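Long-range contacts in beta-galactosidase (Geobacillus stearothermophilus, PDB 4OIF), which probably hydrolyses terminal non-reducing beta-D-galactose residues from beta-D-galactosides, as a zinc-binding, trimeric member of glycoside hydrolase family 42: residues I252-M257 with K276-I281; D284-W289 with L320-P325; F360-S365 with G374-H379. All coordinates share one frame; numbering follows the deposited sequence.

Interaction 1: residues I252-M257 with K276-I281; sequences ITTNFM and KHLDVI
Leu278 brings its forked end up against Thr254 and Phe256. Its CD1 lies 3.6 Å from CG2 of Thr254, the two side chains crossing at about a right angle, and 3.7 Å from CZ of Phe256, which it meets tip to tip. Thr254 suits this place because its two branches do different work: the methyl faces the leucine, while OG1, anti to the backbone N (chi1 -175°), is hydrogen-bonded to the carbonyl of Val155. Phe236 of helix 218-246 also packs on Leu278.

Asp279 then grips the peptide groups on both sides of Ile252. Its backbone N donates to Ile252 O at 2.9 Å, and its carboxylate OD2 accepts from Ile252 N at 2.6 Å, met on the anti side and 28° out of the carboxylate plane. With CG beside its own backbone N (chi1 -64°), the short aspartate can serve this second bond. OD2 also forms a salt bridge with Arg244 of helix 218-246. An alanine here would probably leave both Ile252 N and the Arg244 guanidinium without their mate, and the strand start less firmly tied to the helix.

Val280 offers its carbonyl O to Thr253 OG1 in a 2.5 Å hydrogen bond and sets CG1 3.7 Å from CB of Thr253. Ile281 closes the series with CG2, 4.0 Å from CD2 of Phe256, whose ring also stacks on Tyr271.

The loop thus joins strand 252-259 just before strand 282-284 pairs with it in parallel, within the TIM barrel. Polar and apolar work are divided: the peptide N-H and C=O of Ile252 and the hydroxyl of Thr253 find partners in the loop, while aliphatic and aromatic carbons fill the side next to Thr254 and Phe256.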
loop_
_atom_site.group_PDB
_atom_site.type_symbol
_atom_site.label_atom_id
_atom_site.label_comp_id
_atom_site.label_asym_id
_atom_site.label_seq_id
_atom_site.Cartn_x
_atom_site.Cartn_y
_atom_site.Cartn_z
ATOM N N ILE A 252 34.073 -13.346 -21.545
ATOM C CA ILE A 252 33.277 -13.399 -20.333
ATOM C C ILE A 252 32.197 -12.331 -20.357
ATOM O O ILE A 252 32.488 -11.157 -20.637
ATOM C CB ILE A 252 34.162 -13.188 -19.087
ATOM C CG1 ILE A 252 35.154 -14.350 -18.925
ATOM C CG2 ILE A 252 33.289 -12.988 -17.842
ATOM C CD1 ILE A 252 36.267 -14.107 -17.877
ATOM N N THR A 253 30.954 -12.717 -20.071
ATOM C CA THR A 253 29.904 -11.713 -19.871
ATOM C C THR A 253 29.079 -12.021 -18.642
ATOM O O THR A 253 29.209 -13.091 -18.054
ATOM C CB THR A 253 28.954 -11.606 -21.071
ATOM O OG1 THR A 253 28.142 -10.430 -20.931
ATOM C CG2 THR A 253 28.058 -12.832 -21.159
ATOM N N THR A 254 28.240 -11.067 -18.252
ATOM C CA THR A 254 27.184 -11.323 -17.275
ATOM C C THR A 254 25.904 -10.612 -17.747
ATOM O O THR A 254 25.980 -9.546 -18.361
ATOM C CB THR A 254 27.602 -10.871 -15.843
ATOM O OG1 THR A 254 26.592 -11.243 -14.899
ATOM C CG2 THR A 254 27.838 -9.362 -15.774
ATOM N N ASN A 255 24.732 -11.195 -17.496
ATOM C CA ASN A 255 23.521 -10.612 -18.077
ATOM C C ASN A 255 22.933 -9.452 -17.259
ATOM O O ASN A 255 22.716 -9.550 -16.047
ATOM C CB ASN A 255 22.449 -11.687 -18.344
ATOM C CG ASN A 255 22.268 -12.690 -17.199
ATOM O OD1 ASN A 255 23.158 -12.908 -16.360
ATOM N ND2 ASN A 255 21.099 -13.336 -17.189
ATOM N N PHE A 256 22.716 -8.338 -17.959
ATOM C CA PHE A 256 22.157 -7.111 -17.398
ATOM C C PHE A 256 20.633 -7.099 -17.472
ATOM O O PHE A 256 20.023 -7.850 -18.246
ATOM C CB PHE A 256 22.701 -5.881 -18.139
ATOM C CG PHE A 256 24.141 -5.540 -17.823
ATOM C CD1 PHE A 256 24.865 -6.269 -16.893
ATOM C CD2 PHE A 256 24.761 -4.465 -18.460
ATOM C CE1 PHE A 256 26.189 -5.939 -16.605
ATOM C CE2 PHE A 256 26.087 -4.132 -18.180
ATOM C CZ PHE A 256 26.796 -4.874 -17.250
ATOM N N MET A 257 20.020 -6.219 -16.687
ATOM C CA MET A 257 18.563 -6.092 -16.659
ATOM C C MET A 257 18.099 -4.682 -17.012
ATOM O O MET A 257 18.896 -3.735 -17.072
ATOM C CB MET A 257 18.013 -6.463 -15.274
ATOM C CG MET A 257 18.266 -7.897 -14.846
ATOM S SD MET A 257 18.208 -8.120 -13.052
ATOM C CE MET A 257 19.735 -7.345 -12.557
ATOM N N LYS A 276 33.230 -2.117 -17.852
ATOM C CA LYS A 276 34.688 -2.122 -17.952
ATOM C C LYS A 276 35.288 -3.472 -17.557
ATOM O O LYS A 276 36.420 -3.769 -17.915
ATOM C CB LYS A 276 35.301 -1.031 -17.076
ATOM C CG LYS A 276 34.833 0.396 -17.353
ATOM C CD LYS A 276 35.616 1.375 -16.487
ATOM C CE LYS A 276 34.897 2.703 -16.347
ATOM N NZ LYS A 276 34.461 3.178 -17.682
ATOM N N HIS A 277 34.532 -4.288 -16.827
ATOM C CA HIS A 277 35.050 -5.570 -16.353
ATOM C C HIS A 277 34.625 -6.748 -17.227
ATOM O O HIS A 277 35.054 -7.871 -16.998
ATOM C CB HIS A 277 34.612 -5.817 -14.903
ATOM C CG HIS A 277 35.128 -4.790 -13.942
ATOM N ND1 HIS A 277 36.214 -5.016 -13.120
ATOM C CD2 HIS A 277 34.729 -3.518 -13.696
ATOM C CE1 HIS A 277 36.447 -3.934 -12.398
ATOM N NE2 HIS A 277 35.558 -3.012 -12.725
ATOM N N LEU A 278 33.794 -6.486 -18.229
ATOM C CA LEU A 278 33.281 -7.547 -19.087
ATOM C C LEU A 278 33.911 -7.512 -20.478
ATOM O O LEU A 278 34.374 -6.464 -20.925
ATOM C CB LEU A 278 31.764 -7.436 -19.204
ATOM C CG LEU A 278 30.972 -7.442 -17.894
ATOM C CD1 LEU A 278 29.489 -7.205 -18.189
ATOM C CD2 LEU A 278 31.169 -8.746 -17.135
ATOM N N ASP A 279 33.938 -8.657 -21.156
ATOM C CA ASP A 279 34.432 -8.700 -22.531
ATOM C C ASP A 279 33.326 -8.233 -23.463
ATOM O O ASP A 279 33.579 -7.566 -24.463
ATOM C CB ASP A 279 34.898 -10.112 -22.922
ATOM C CG ASP A 279 36.077 -10.586 -22.097
ATOM O OD1 ASP A 279 36.894 -9.731 -21.681
ATOM O OD2 ASP A 279 36.186 -11.813 -21.860
ATOM N N VAL A 280 32.094 -8.586 -23.113
ATOM C CA VAL A 280 30.949 -8.284 -23.951
ATOM C C VAL A 280 29.720 -8.037 -23.066
ATOM O O VAL A 280 29.554 -8.665 -22.013
ATOM C CB VAL A 280 30.698 -9.431 -24.996
ATOM C CG1 VAL A 280 30.549 -10.766 -24.307
ATOM C CG2 VAL A 280 29.495 -9.127 -25.892
ATOM N N ILE A 281 28.897 -7.072 -23.477
ATOM C CA ILE A 281 27.677 -6.727 -22.764
ATOM C C ILE A 281 26.531 -7.588 -23.260
ATOM O O ILE A 281 26.384 -7.817 -24.463
ATOM C CB ILE A 281 27.291 -5.243 -22.941
ATOM C CG1 ILE A 281 28.433 -4.328 -22.497
ATOM C CG2 ILE A 281 26.004 -4.937 -22.180
ATOM C CD1 ILE A 281 28.964 -4.634 -21.098
#

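Interaction 2: residues D284-W289 with L320-P325; sequences DAYPAW and LMECTP
Glu322 meets Asp284 carboxylate to carboxylate, the two planes stacked and only 12° apart. OE1 of Glu322 lies 3.0 Å from OD2 of Asp284, a close approach of two acceptors and not a hydrogen bond. Tyr286 supplies a hydrogen bond instead: its OH stands 2.8 Å from the same OE1, which it meets from above the carboxylate plane. A tyrosine fits because its rigid length carries a hydroxyl from the neighbouring loop to the glutamate. Glu322 has CG beside the backbone N (chi1 -62°) and then runs extended, which stacks its carboxylate on that of Asp284.

Backbone contacts set these side chains in place. Ala285 N donates to Glu322 O at 2.8 Å, and Asp284 and Glu322 form a parallel beta bridge that puts both side chains on one face of the sheet. Farther on the chains diverge: Cys323 CA makes a CH...O contact with Ala285 O at 3.3 Å, and a water links that carbonyl to Thr324 N. The small Ala285 packs CB against CD1 of Leu320 at 4.1 Å.

Farther out, Asn255 makes a weak hydrogen bond to Asp284 OD2, Phe360 packs on Tyr286, and OE2 of Glu322 binds a glycerol, probably from the crystallisation liquor. Glu158, the predicted proton donor just after strand 150-154, and Glu322, the predicted nucleophile ending strand 319-322, are consistent with the acid/base and nucleophile of a retaining clan GH-A (4/7) TIM barrel, with Asp284 a neighbour of both.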
loop_
_atom_site.group_PDB
_atom_site.type_symbol
_atom_site.label_atom_id
_atom_site.label_comp_id
_atom_site.label_asym_id
_atom_site.label_seq_id
_atom_site.Cartn_x
_atom_site.Cartn_y
_atom_site.Cartn_z
ATOM N N ASP A 284 18.818 -8.839 -20.697
ATOM C CA ASP A 284 17.567 -9.585 -20.667
ATOM C C ASP A 284 16.371 -8.681 -20.869
ATOM O O ASP A 284 16.061 -7.859 -20.010
ATOM C CB ASP A 284 17.425 -10.318 -19.338
ATOM C CG ASP A 284 18.656 -11.096 -18.982
ATOM O OD1 ASP A 284 19.399 -11.483 -19.914
ATOM O OD2 ASP A 284 18.877 -11.322 -17.775
ATOM N N ALA A 285 15.692 -8.846 -21.994
ATOM C CA ALA A 285 14.601 -7.953 -22.353
ATOM C C ALA A 285 13.246 -8.616 -22.171
ATOM O O ALA A 285 12.975 -9.661 -22.762
ATOM C CB ALA A 285 14.764 -7.480 -23.787
ATOM N N TYR A 286 12.393 -8.012 -21.350
ATOM C CA TYR A 286 11.012 -8.476 -21.239
ATOM C C TYR A 286 10.022 -7.311 -21.369
ATOM O O TYR A 286 9.414 -6.891 -20.395
ATOM C CB TYR A 286 10.835 -9.237 -19.923
ATOM C CG TYR A 286 11.793 -10.413 -19.815
ATOM C CD1 TYR A 286 11.530 -11.607 -20.478
ATOM C CD2 TYR A 286 12.983 -10.315 -19.092
ATOM C CE1 TYR A 286 12.406 -12.687 -20.405
ATOM C CE2 TYR A 286 13.872 -11.387 -19.018
ATOM C CZ TYR A 286 13.571 -12.570 -19.676
ATOM O OH TYR A 286 14.431 -13.643 -19.612
ATOM N N PRO A 287 9.872 -6.765 -22.585
ATOM C CA PRO A 287 8.885 -5.698 -22.769
ATOM C C PRO A 287 7.468 -6.234 -22.622
ATOM O O PRO A 287 7.214 -7.368 -23.031
ATOM C CB PRO A 287 9.140 -5.218 -24.205
ATOM C CG PRO A 287 10.483 -5.744 -24.564
ATOM C CD PRO A 287 10.609 -7.038 -23.831
ATOM N N ALA A 288 6.566 -5.440 -22.055
ATOM C CA ALA A 288 5.198 -5.888 -21.868
ATOM C C ALA A 288 4.376 -5.630 -23.128
ATOM O O ALA A 288 3.498 -4.761 -23.145
ATOM C CB ALA A 288 4.577 -5.207 -20.671
ATOM N N TRP A 289 4.675 -6.396 -24.181
ATOM C CA TRP A 289 4.032 -6.210 -25.480
ATOM C C TRP A 289 2.521 -6.390 -25.401
ATOM O O TRP A 289 2.028 -7.305 -24.749
ATOM C CB TRP A 289 4.594 -7.181 -26.525
ATOM C CG TRP A 289 6.076 -7.041 -26.823
ATOM C CD1 TRP A 289 7.060 -7.961 -26.562
ATOM C CD2 TRP A 289 6.730 -5.927 -27.447
ATOM N NE1 TRP A 289 8.283 -7.488 -26.988
ATOM C CE2 TRP A 289 8.109 -6.244 -27.534
ATOM C CE3 TRP A 289 6.287 -4.698 -27.948
ATOM C CZ2 TRP A 289 9.042 -5.371 -28.089
ATOM C CZ3 TRP A 289 7.216 -3.830 -28.501
ATOM C CH2 TRP A 289 8.579 -4.171 -28.566
ATOM N N LEU A 320 21.962 -10.087 -26.881
ATOM C CA LEU A 320 20.709 -10.342 -26.198
ATOM C C LEU A 320 20.831 -11.718 -25.567
ATOM O O LEU A 320 20.927 -12.719 -26.278
ATOM C CB LEU A 320 19.528 -10.278 -27.152
ATOM C CG LEU A 320 18.177 -10.530 -26.485
ATOM C CD1 LEU A 320 17.931 -9.466 -25.433
ATOM C CD2 LEU A 320 17.052 -10.550 -27.518
ATOM N N MET A 321 20.868 -11.763 -24.235
ATOM C CA MET A 321 21.033 -13.030 -23.523
ATOM C C MET A 321 19.673 -13.672 -23.239
ATOM O O MET A 321 19.519 -14.901 -23.283
ATOM C CB MET A 321 21.810 -12.825 -22.216
ATOM C CG MET A 321 22.159 -14.120 -21.477
ATOM S SD MET A 321 23.362 -15.153 -22.348
ATOM C CE MET A 321 24.727 -14.010 -22.472
ATOM N N GLU A 322 18.683 -12.837 -22.952
ATOM C CA GLU A 322 17.347 -13.342 -22.692
ATOM C C GLU A 322 16.264 -12.469 -23.319
ATOM O O GLU A 322 16.373 -11.241 -23.360
ATOM C CB GLU A 322 17.099 -13.454 -21.187
ATOM C CG GLU A 322 18.012 -14.420 -20.439
ATOM C CD GLU A 322 17.868 -14.282 -18.930
ATOM O OE1 GLU A 322 17.000 -13.486 -18.506
ATOM O OE2 GLU A 322 18.614 -14.958 -18.179
ATOM N N CYS A 323 15.231 -13.137 -23.821
ATOM C CA CYS A 323 13.921 -12.545 -24.080
ATOM C C CYS A 323 12.949 -13.722 -24.107
ATOM O O CYS A 323 13.385 -14.876 -24.104
ATOM C CB CYS A 323 13.892 -11.740 -25.387
ATOM S SG CYS A 323 14.101 -12.691 -26.915
ATOM N N THR A 324 11.648 -13.458 -24.091
ATOM C CA THR A 324 10.684 -14.559 -24.167
ATOM C C THR A 324 10.124 -14.644 -25.581
ATOM O O THR A 324 9.836 -13.620 -26.203
ATOM C CB THR A 324 9.522 -14.420 -23.113
ATOM O OG1 THR A 324 8.553 -15.466 -23.293
ATOM C CG2 THR A 324 8.835 -13.088 -23.202
ATOM N N PRO A 325 10.009 -15.873 -26.107
ATOM C CA PRO A 325 9.403 -16.137 -27.420
ATOM C C PRO A 325 7.880 -16.013 -27.375
ATOM O O PRO A 325 7.216 -16.090 -28.405
ATOM C CB PRO A 325 9.831 -17.580 -27.724
ATOM C CG PRO A 325 10.032 -18.205 -26.377
ATOM C CD PRO A 325 10.532 -17.102 -25.475
HETATM O O HOH W 1 10.918 -10.634 -24.299
#

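Interaction 3: residues F360-S365 with G374-H379; sequences FQWRKS and GAVVDH
Lys364 lies across His379 and ends on Asp378. Its CB lies over one face of the imidazole, 3.7 Å from CE1 of His379, and the chain, extended beyond CG, carries NZ to a salt bridge with Asp378 OD1 at 2.7 Å. With CG anti to the backbone N (chi1 -153°), Asp378 brings OD1 within reach of both this ammonium and His379 N, the two donors arriving from opposite faces of the carboxylate. The lysine thus pairs methylenes with a ring and ammonium with charge.

Val377 has CG1 anti to the backbone N (chi1 -172°) and CG2 beside it, which splits its methyls between two flat groups: CG2 makes a CH-pi contact over the Trp362 face, 3.7 Å from CZ2, and CG1 lies over the Arg363 guanidinium, 3.5 Å from NH1, itself hydrogen-bonded to Asn381. Val376 CG1 touches Trp362 CZ3 at 3.5 Å. Backbone bonds such as Val377 N to Trp362 O at 2.9 Å hold the two strips together.

Both strips belong to the long loop between strand 356-359 and helix 386-399. Trp362 and Arg363 pack on helix 30-42, where Asp36 OD1 takes Trp362 NE1 and Arg363 NE, while His379 reaches a second subunit.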
loop_
_atom_site.group_PDB
_atom_site.type_symbol
_atom_site.label_atom_id
_atom_site.label_comp_id
_atom_site.label_asym_id
_atom_site.label_seq_id
_atom_site.Cartn_x
_atom_site.Cartn_y
_atom_site.Cartn_z
ATOM N N PHE A 360 14.954 -16.925 -22.643
ATOM C CA PHE A 360 14.644 -17.765 -21.519
ATOM C C PHE A 360 13.241 -18.280 -21.768
ATOM O O PHE A 360 12.312 -17.483 -21.875
ATOM C CB PHE A 360 14.716 -17.034 -20.181
ATOM C CG PHE A 360 14.534 -17.962 -19.026
ATOM C CD1 PHE A 360 15.632 -18.593 -18.450
ATOM C CD2 PHE A 360 13.262 -18.283 -18.580
ATOM C CE1 PHE A 360 15.467 -19.490 -17.415
ATOM C CE2 PHE A 360 13.087 -19.181 -17.549
ATOM C CZ PHE A 360 14.189 -19.788 -16.966
ATOM N N GLN A 361 13.072 -19.594 -21.883
ATOM C CA GLN A 361 14.150 -20.575 -21.864
ATOM C C GLN A 361 13.912 -21.551 -23.024
ATOM O O GLN A 361 13.034 -21.318 -23.853
ATOM C CB GLN A 361 14.201 -21.317 -20.519
ATOM C CG GLN A 361 12.908 -22.023 -20.142
ATOM C CD GLN A 361 13.003 -22.777 -18.815
ATOM O OE1 GLN A 361 14.031 -23.371 -18.493
ATOM N NE2 GLN A 361 11.915 -22.763 -18.048
ATOM N N TRP A 362 14.684 -22.632 -23.100
ATOM C CA TRP A 362 14.468 -23.600 -24.166
ATOM C C TRP A 362 13.180 -24.379 -23.948
ATOM O O TRP A 362 12.303 -24.414 -24.814
ATOM C CB TRP A 362 15.628 -24.583 -24.275
ATOM C CG TRP A 362 15.279 -25.751 -25.149
ATOM C CD1 TRP A 362 15.058 -27.040 -24.752
ATOM C CD2 TRP A 362 15.059 -25.725 -26.567
ATOM N NE1 TRP A 362 14.736 -27.822 -25.835
ATOM C CE2 TRP A 362 14.733 -27.040 -26.962
ATOM C CE3 TRP A 362 15.112 -24.716 -27.541
ATOM C CZ2 TRP A 362 14.469 -27.376 -28.294
ATOM C CZ3 TRP A 362 14.849 -25.050 -28.859
ATOM C CH2 TRP A 362 14.524 -26.366 -29.221
ATOM N N ARG A 363 13.091 -25.016 -22.787
ATOM C CA ARG A 363 11.942 -25.836 -22.440
ATOM C C ARG A 363 11.333 -25.390 -21.110
ATOM O O ARG A 363 12.047 -25.188 -20.130
ATOM C CB ARG A 363 12.352 -27.314 -22.378
ATOM C CG ARG A 363 11.191 -28.278 -22.191
ATOM C CD ARG A 363 11.661 -29.736 -22.080
ATOM N NE ARG A 363 12.069 -30.289 -23.373
ATOM C CZ ARG A 363 11.240 -30.832 -24.268
ATOM N NH1 ARG A 363 9.926 -30.909 -24.042
ATOM N NH2 ARG A 363 11.732 -31.294 -25.406
ATOM N N LYS A 364 10.012 -25.247 -21.082
ATOM C CA LYS A 364 9.302 -24.875 -19.863
ATOM C C LYS A 364 9.614 -25.798 -18.700
ATOM O O LYS A 364 9.686 -27.022 -18.856
ATOM C CB LYS A 364 7.784 -24.855 -20.101
ATOM C CG LYS A 364 7.345 -23.684 -20.987
ATOM C CD LYS A 364 5.837 -23.538 -21.070
ATOM C CE LYS A 364 5.459 -22.340 -21.929
ATOM N NZ LYS A 364 4.018 -22.382 -22.325
ATOM N N SER A 365 9.811 -25.189 -17.537
ATOM C CA SER A 365 9.914 -25.920 -16.285
ATOM C C SER A 365 8.605 -26.634 -15.997
ATOM O O SER A 365 7.546 -26.074 -16.177
ATOM C CB SER A 365 10.264 -24.969 -15.138
ATOM O OG SER A 365 11.593 -24.509 -15.266
ATOM N N GLY A 374 7.379 -18.214 -20.632
ATOM C CA GLY A 374 7.516 -18.608 -22.022
ATOM C C GLY A 374 8.770 -19.431 -22.276
ATOM O O GLY A 374 9.761 -19.323 -21.553
ATOM N N ALA A 375 8.703 -20.281 -23.292
ATOM C CA ALA A 375 9.858 -21.034 -23.767
ATOM C C ALA A 375 9.627 -21.469 -25.202
ATOM O O ALA A 375 8.502 -21.405 -25.706
ATOM C CB ALA A 375 10.124 -22.250 -22.891
ATOM N N VAL A 376 10.692 -21.919 -25.856
ATOM C CA VAL A 376 10.575 -22.419 -27.206
ATOM C C VAL A 376 9.635 -23.621 -27.220
ATOM O O VAL A 376 8.764 -23.734 -28.087
ATOM C CB VAL A 376 11.945 -22.800 -27.777
ATOM C CG1 VAL A 376 11.794 -23.451 -29.146
ATOM C CG2 VAL A 376 12.828 -21.559 -27.860
ATOM N N VAL A 377 9.803 -24.500 -26.236
ATOM C CA VAL A 377 9.024 -25.727 -26.172
ATOM C C VAL A 377 8.067 -25.706 -24.986
ATOM O O VAL A 377 8.478 -25.538 -23.835
ATOM C CB VAL A 377 9.924 -26.990 -26.081
ATOM C CG1 VAL A 377 9.068 -28.239 -26.206
ATOM C CG2 VAL A 377 11.016 -26.976 -27.174
ATOM N N ASP A 378 6.785 -25.880 -25.292
ATOM C CA ASP A 378 5.723 -25.877 -24.299
ATOM C C ASP A 378 5.647 -27.223 -23.578
ATOM O O ASP A 378 6.409 -28.144 -23.885
ATOM C CB ASP A 378 4.381 -25.566 -24.968
ATOM C CG ASP A 378 3.386 -24.927 -24.025
ATOM O OD1 ASP A 378 3.578 -24.988 -22.786
ATOM O OD2 ASP A 378 2.395 -24.375 -24.536
ATOM N N HIS A 379 4.710 -27.337 -22.638
ATOM C CA HIS A 379 4.525 -28.571 -21.897
ATOM C C HIS A 379 4.065 -29.694 -22.812
ATOM O O HIS A 379 4.226 -30.868 -22.481
ATOM C CB HIS A 379 3.525 -28.378 -20.758
ATOM C CG HIS A 379 3.978 -27.399 -19.719
ATOM N ND1 HIS A 379 5.069 -27.622 -18.906
ATOM C CD2 HIS A 379 3.487 -26.187 -19.363
ATOM C CE1 HIS A 379 5.233 -26.593 -18.097
ATOM N NE2 HIS A 379 4.284 -25.709 -18.354
HETATM O O HOH W 2 7.907 -29.874 -22.251
HETATM O O HOH W 3 7.549 -28.870 -19.555
#

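The three contacts follow one another along the chain, all within the TIM-barrel catalytic region. Interactions 1 and 2, with centres about 17 Å apart, share strands of the barrel sheet: 252-259 pairs with 282-284, which pairs with 319-322, and Phe256 O to Asp284 N is a probable hydrogen bond between them. Interaction 3 is about 13 Å from interaction 2 by centres and joins it through a probable hydrogen bond from Phe360 N to Cys323 O, beyond the end of strand 356-359. Interactions 1 and 3 do not touch; their nearest atoms are about 8 Å apart. Interaction 2, with the predicted nucleophile, touches both others, while interaction 3 carries the loop on to a second subunit.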